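Phytase (Citrobacter braakii, PDB 3ZHC) belongs to branch 2 of the histidine phosphatase superfamily, a fold that joins a mixed alpha/beta domain to a largely helical one. Local coordinates at residues 184-188 against 231-235; 225-229 against 274-278. The protein carries 2 engineered substitutions. All coordinates share one frame; numbering follows the deposited sequence.

Overall arrangement
Both contacts are buried in the helical part of the fold, on the same side of the chain's centre, with their centres about 14 Å apart. Contact 1 lies farther out and joins two helices, 182-192 and 231-247, through aromatic rings and a serine hydroxyl; the second subunit packs on residues of its 184-188 segment. Contact 2 sets strand 225-227 and the residues just after it on helix 260-280, and its chemistry is almost wholly aliphatic. Helix 231-247 follows directly on the strand of contact 2, and Ser233 on it meets Leu228 and Gln274. Helix 260-280 completes the link, since Phe185 and Leu188 of contact 1 also rest on it.

Contact 1: residues 184-188 against 231-235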
loop_
_atom_site.group_PDB
_atom_site.type_symbol
_atom_site.label_atom_id
_atom_site.label_comp_id
_atom_site.label_asym_id
_atom_site.label_seq_id
_atom_site.Cartn_x
_atom_site.Cartn_y
_atom_site.Cartn_z
ATOM N N SER B 184 -2.047 13.490 -1.027
ATOM C CA SER B 184 -2.263 13.142 -2.451
ATOM C C SER B 184 -2.855 14.329 -3.207
ATOM O O SER B 184 -2.422 14.636 -4.324
ATOM C CB SER B 184 -3.172 11.912 -2.610
ATOM O OG SER B 184 -2.467 10.734 -2.312
ATOM N N PHE B 185 -3.846 14.984 -2.594
ATOM C CA PHE B 185 -4.441 16.194 -3.163
ATOM C C PHE B 185 -3.413 17.329 -3.276
ATOM O O PHE B 185 -3.455 18.082 -4.238
ATOM C CB PHE B 185 -5.670 16.664 -2.370
ATOM C CG PHE B 185 -6.918 15.890 -2.665
ATOM C CD1 PHE B 185 -7.612 16.091 -3.872
ATOM C CD2 PHE B 185 -7.425 14.957 -1.745
ATOM C CE1 PHE B 185 -8.787 15.375 -4.151
ATOM C CE2 PHE B 185 -8.598 14.236 -2.022
ATOM C CZ PHE B 185 -9.279 14.449 -3.229
ATOM N N ARG B 186 -2.502 17.442 -2.295
ATOM C CA ARG B 186 -1.403 18.430 -2.372
ATOM C C ARG B 186 -0.514 18.165 -3.588
ATOM O O ARG B 186 -0.087 19.114 -4.263
ATOM C CB ARG B 186 -0.514 18.438 -1.095
ATOM C CG ARG B 186 -1.208 18.790 0.245
ATOM C CD ARG B 186 -1.904 20.163 0.225
ATOM N NE ARG B 186 -3.230 20.071 -0.362
ATOM C CZ ARG B 186 -4.341 19.652 0.284
ATOM N NH1 ARG B 186 -4.313 19.282 1.572
ATOM N NH2 ARG B 186 -5.498 19.605 -0.376
ATOM N N THR B 187 -0.240 16.885 -3.866
ATOM C CA THR B 187 0.598 16.503 -5.023
ATOM C C THR B 187 -0.113 16.854 -6.336
ATOM O O THR B 187 0.503 17.443 -7.238
ATOM C CB THR B 187 1.002 15.006 -4.988
ATOM O OG1 THR B 187 1.664 14.724 -3.751
ATOM C CG2 THR B 187 1.955 14.653 -6.149
ATOM N N LEU B 188 -1.397 16.502 -6.441
ATOM C CA LEU B 188 -2.193 16.855 -7.639
ATOM C C LEU B 188 -2.205 18.387 -7.854
ATOM O O LEU B 188 -1.983 18.857 -8.963
ATOM C CB LEU B 188 -3.628 16.302 -7.561
ATOM C CG LEU B 188 -4.583 16.666 -8.718
ATOM C CD1 LEU B 188 -3.976 16.237 -10.066
ATOM C CD2 LEU B 188 -5.924 16.039 -8.513
ATOM N N ALA B 231 -14.136 17.522 -6.037
ATOM C CA ALA B 231 -12.686 17.305 -6.175
ATOM C C ALA B 231 -12.339 15.816 -6.349
ATOM O O ALA B 231 -11.382 15.497 -7.032
ATOM C CB ALA B 231 -11.944 17.884 -5.011
ATOM N N TRP B 232 -13.127 14.926 -5.735
ATOM C CA TRP B 232 -12.926 13.458 -5.890
ATOM C C TRP B 232 -13.087 12.940 -7.349
ATOM O O TRP B 232 -12.154 12.323 -7.880
ATOM C CB TRP B 232 -13.809 12.663 -4.890
ATOM C CG TRP B 232 -13.127 12.527 -3.600
ATOM C CD1 TRP B 232 -13.374 13.211 -2.458
ATOM C CD2 TRP B 232 -12.044 11.654 -3.324
ATOM N NE1 TRP B 232 -12.505 12.807 -1.467
ATOM C CE2 TRP B 232 -11.678 11.849 -1.978
ATOM C CE3 TRP B 232 -11.343 10.716 -4.085
ATOM C CZ2 TRP B 232 -10.635 11.132 -1.371
ATOM C CZ3 TRP B 232 -10.303 10.002 -3.477
ATOM C CH2 TRP B 232 -9.964 10.218 -2.139
ATOM N N SER B 233 -14.232 13.185 -7.981
ATOM C CA SER B 233 -14.432 12.765 -9.406
ATOM C C SER B 233 -13.425 13.430 -10.349
ATOM O O SER B 233 -12.843 12.758 -11.199
ATOM C CB SER B 233 -15.857 13.052 -9.884
ATOM O OG SER B 233 -15.983 12.848 -11.295
ATOM N N LEU B 234 -13.227 14.741 -10.190
ATOM C CA LEU B 234 -12.278 15.492 -11.021
ATOM C C LEU B 234 -10.875 14.885 -10.924
ATOM O O LEU B 234 -10.263 14.562 -11.942
ATOM C CB LEU B 234 -12.243 16.989 -10.624
ATOM C CG LEU B 234 -11.299 17.932 -11.425
ATOM C CD1 LEU B 234 -11.653 17.921 -12.895
ATOM C CD2 LEU B 234 -11.307 19.382 -10.851
ATOM N N SER B 235 -10.385 14.728 -9.692
ATOM C CA SER B 235 -9.041 14.154 -9.433
ATOM C C SER B 235 -8.862 12.762 -10.023
ATOM O O SER B 235 -7.793 12.447 -10.525
ATOM C CB SER B 235 -8.774 14.124 -7.955
ATOM O OG SER B 235 -8.756 15.463 -7.453
#
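With CG anti to its own carbonyl carbon (chi1 -79°), Phe185 extends its ring across to Ala231, Trp232 and Ser235, while Leu188, whose CG is anti to the backbone N (chi1 177°), brings CD2 to Ser235 one turn later. The Phe185 ring drives its edge into a face of Trp232: the planes stand at 88°, and the centroid of the Phe185 ring lies 5.1 Å from that of the Trp232 six-membered ring. Phe185 CZ sits over the middle of the indole, 3.8 Å from Trp232 CE2. Although the first side-chain bond of Trp232 points away from helix 182-192, the large indole bends back to offer that face, and its NE1 is hydrogen-bonded to Thr178.

Along another part of the same edge, Phe185 CE1 comes within 3.3 Å of Ser235 OG, with Ala231 O near the ring plane. Small residues suit these places because a broad ring must fit against the backbone of helix 231-247. Ser235 OG hydrogen-bonds to Ala231 O over 2.7 Å, which satisfies a hydroxyl buried among carbons. Ser235 N binds the same carbonyl oxygen from the opposite face, so two donors from one residue grip it. Leu188 CD2 presses hard on this serine, 3.1 Å from Ser235 OG and 3.5 Å from Ser235 CB.

The axes of segments 184-188 and 231-235 come no closer than 12.1 Å, a wide spacing bridged by the rings: an edge-to-face aromatic pair between two helices in the helical domain of this branch of histidine phosphatases.

Contact 2: residues 225-229 against 274-278; sequences NVSLP and QFDLL
Gln274 O accepts the backbone hydrogen bond of Leu278 N at 2.9 Å, and this helical turn places both residues against the segment 225-229, where Leu228 and Val226 meet them. This bond pairs the two backbone groups within the helix, and the contact itself is carried mainly by aliphatic groups.

Leu278 makes the largest contribution. Its CG lies anti to its carbonyl carbon and the chain then runs on extended (chi2 -178°), which delivers both methyls to the passing backbone. CD1 rests 3.7 Å from Leu228 N and 3.8 Å from Ser227 CA, whereas CD2 lies 3.7 Å from Ser227 C. Leucine, which branches at CG and not at CB, suits this spot, since its two methyls can spread along the strand. CD2 also meets CG1 of Val226, though the closeness of that pair is doubtful because the valine was deposited in two conformers. Ser227, in contrast, turns its CB away from the helix, as befits a polar residue between two inward-pointing apolar ones.

Leu228 packs on Leu278 farther along the segment. With CG anti to its backbone N (chi1 -178°), it carries CD2 to 3.8 Å from Leu277 CD1, and the two leucine side chains meet at a slant. Its CB packs more loosely on Leu278 CD2, at 4.2 Å.

Strand 225-227 is paired antiparallel with strand 220-222, Ser227 bonding to Lys220 through the backbone, and it is 225-227 that meets helix 260-280. Helix 159-169 closes in through Val162 and Ile166, which touch Val226, while Gln274 leans on Ser233 and Ser236 of helix 231-247.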
loop_
_atom_site.group_PDB
_atom_site.type_symbol
_atom_site.label_atom_id
_atom_site.label_comp_id
_atom_site.label_asym_id
_atom_site.label_seq_id
_atom_site.Cartn_x
_atom_site.Cartn_y
_atom_site.Cartn_z
ATOM N N ASN B 225 -27.330 4.498 -11.154
ATOM C CA ASN B 225 -25.991 5.088 -11.136
ATOM C C ASN B 225 -25.549 5.616 -9.801
ATOM O O ASN B 225 -26.370 6.041 -8.986
ATOM C CB ASN B 225 -25.955 6.243 -12.181
ATOM C CG ASN B 225 -24.558 6.679 -12.554
ATOM O OD1 ASN B 225 -23.551 5.975 -12.307
ATOM N ND2 ASN B 225 -24.471 7.860 -13.170
ATOM N N VAL B 226 -24.225 5.575 -9.593
ATOM C CA VAL B 226 -23.586 6.094 -8.396
ATOM C C VAL B 226 -22.422 7.001 -8.820
ATOM O O VAL B 226 -21.696 6.680 -9.768
ATOM C CB VAL B 226 -23.091 4.942 -7.489
ATOM C CG1 VAL B 226 -22.279 5.465 -6.354
ATOM C CG2 VAL B 226 -24.283 4.135 -6.953
ATOM N N SER B 227 -22.253 8.124 -8.124
ATOM C CA SER B 227 -21.161 9.056 -8.415
ATOM C C SER B 227 -20.777 9.852 -7.193
ATOM O O SER B 227 -21.571 10.002 -6.267
ATOM C CB SER B 227 -21.546 10.006 -9.556
ATOM O OG SER B 227 -22.540 10.886 -9.161
ATOM N N LEU B 228 -19.544 10.360 -7.206
ATOM C CA LEU B 228 -19.009 11.220 -6.150
ATOM C C LEU B 228 -18.428 12.482 -6.812
ATOM O O LEU B 228 -17.180 12.620 -6.952
ATOM C CB LEU B 228 -17.973 10.454 -5.329
ATOM C CG LEU B 228 -17.317 11.161 -4.144
ATOM C CD1 LEU B 228 -18.359 11.748 -3.171
ATOM C CD2 LEU B 228 -16.385 10.186 -3.442
ATOM N N PRO B 229 -19.315 13.413 -7.236
ATOM C CA PRO B 229 -18.845 14.625 -7.914
ATOM C C PRO B 229 -18.206 15.624 -6.965
ATOM O O PRO B 229 -18.594 15.696 -5.814
ATOM C CB PRO B 229 -20.134 15.217 -8.499
ATOM C CG PRO B 229 -21.199 14.210 -8.251
ATOM C CD PRO B 229 -20.783 13.442 -7.104
ATOM N N GLN B 274 -11.304 6.393 -5.723
ATOM C CA GLN B 274 -12.660 6.743 -6.200
ATOM C C GLN B 274 -13.311 5.492 -6.827
ATOM O O GLN B 274 -14.506 5.239 -6.595
ATOM C CB GLN B 274 -12.681 7.928 -7.151
ATOM C CG GLN B 274 -13.940 8.781 -6.921
ATOM C CD GLN B 274 -14.599 9.176 -8.180
ATOM O OE1 GLN B 274 -15.576 9.927 -8.181
ATOM N NE2 GLN B 274 -14.087 8.664 -9.291
ATOM N N PHE B 275 -12.534 4.712 -7.585
ATOM C CA PHE B 275 -13.005 3.426 -8.152
ATOM C C PHE B 275 -13.331 2.399 -7.036
ATOM O O PHE B 275 -14.240 1.594 -7.174
ATOM C CB PHE B 275 -11.980 2.847 -9.165
ATOM C CG PHE B 275 -12.211 3.306 -10.576
ATOM C CD1 PHE B 275 -12.118 4.642 -10.903
ATOM C CD2 PHE B 275 -12.544 2.399 -11.571
ATOM C CE1 PHE B 275 -12.349 5.082 -12.242
ATOM C CE2 PHE B 275 -12.765 2.808 -12.861
ATOM C CZ PHE B 275 -12.668 4.172 -13.204
ATOM N N ASP B 276 -12.569 2.454 -5.939
ATOM C CA ASP B 276 -12.817 1.613 -4.789
ATOM C C ASP B 276 -14.235 1.896 -4.223
ATOM O O ASP B 276 -15.043 0.976 -4.045
ATOM C CB ASP B 276 -11.750 1.835 -3.733
ATOM C CG ASP B 276 -11.794 0.801 -2.614
ATOM O OD1 ASP B 276 -12.461 -0.257 -2.752
ATOM O OD2 ASP B 276 -11.142 1.055 -1.585
ATOM N N LEU B 277 -14.513 3.177 -3.961
ATOM C CA LEU B 277 -15.818 3.605 -3.463
ATOM C C LEU B 277 -16.960 3.333 -4.456
ATOM O O LEU B 277 -17.958 2.707 -4.102
ATOM C CB LEU B 277 -15.809 5.109 -3.115
ATOM C CG LEU B 277 -14.973 5.554 -1.930
ATOM C CD1 LEU B 277 -15.132 7.047 -1.740
ATOM C CD2 LEU B 277 -15.359 4.790 -0.621
ATOM N N LEU B 278 -16.810 3.797 -5.688
ATOM C CA LEU B 278 -17.928 3.732 -6.672
ATOM C C LEU B 278 -18.112 2.403 -7.400
ATOM O O LEU B 278 -19.222 2.127 -7.868
ATOM C CB LEU B 278 -17.809 4.884 -7.708
ATOM C CG LEU B 278 -17.882 6.322 -7.162
ATOM C CD1 LEU B 278 -17.790 7.327 -8.336
ATOM C CD2 LEU B 278 -19.148 6.595 -6.306
#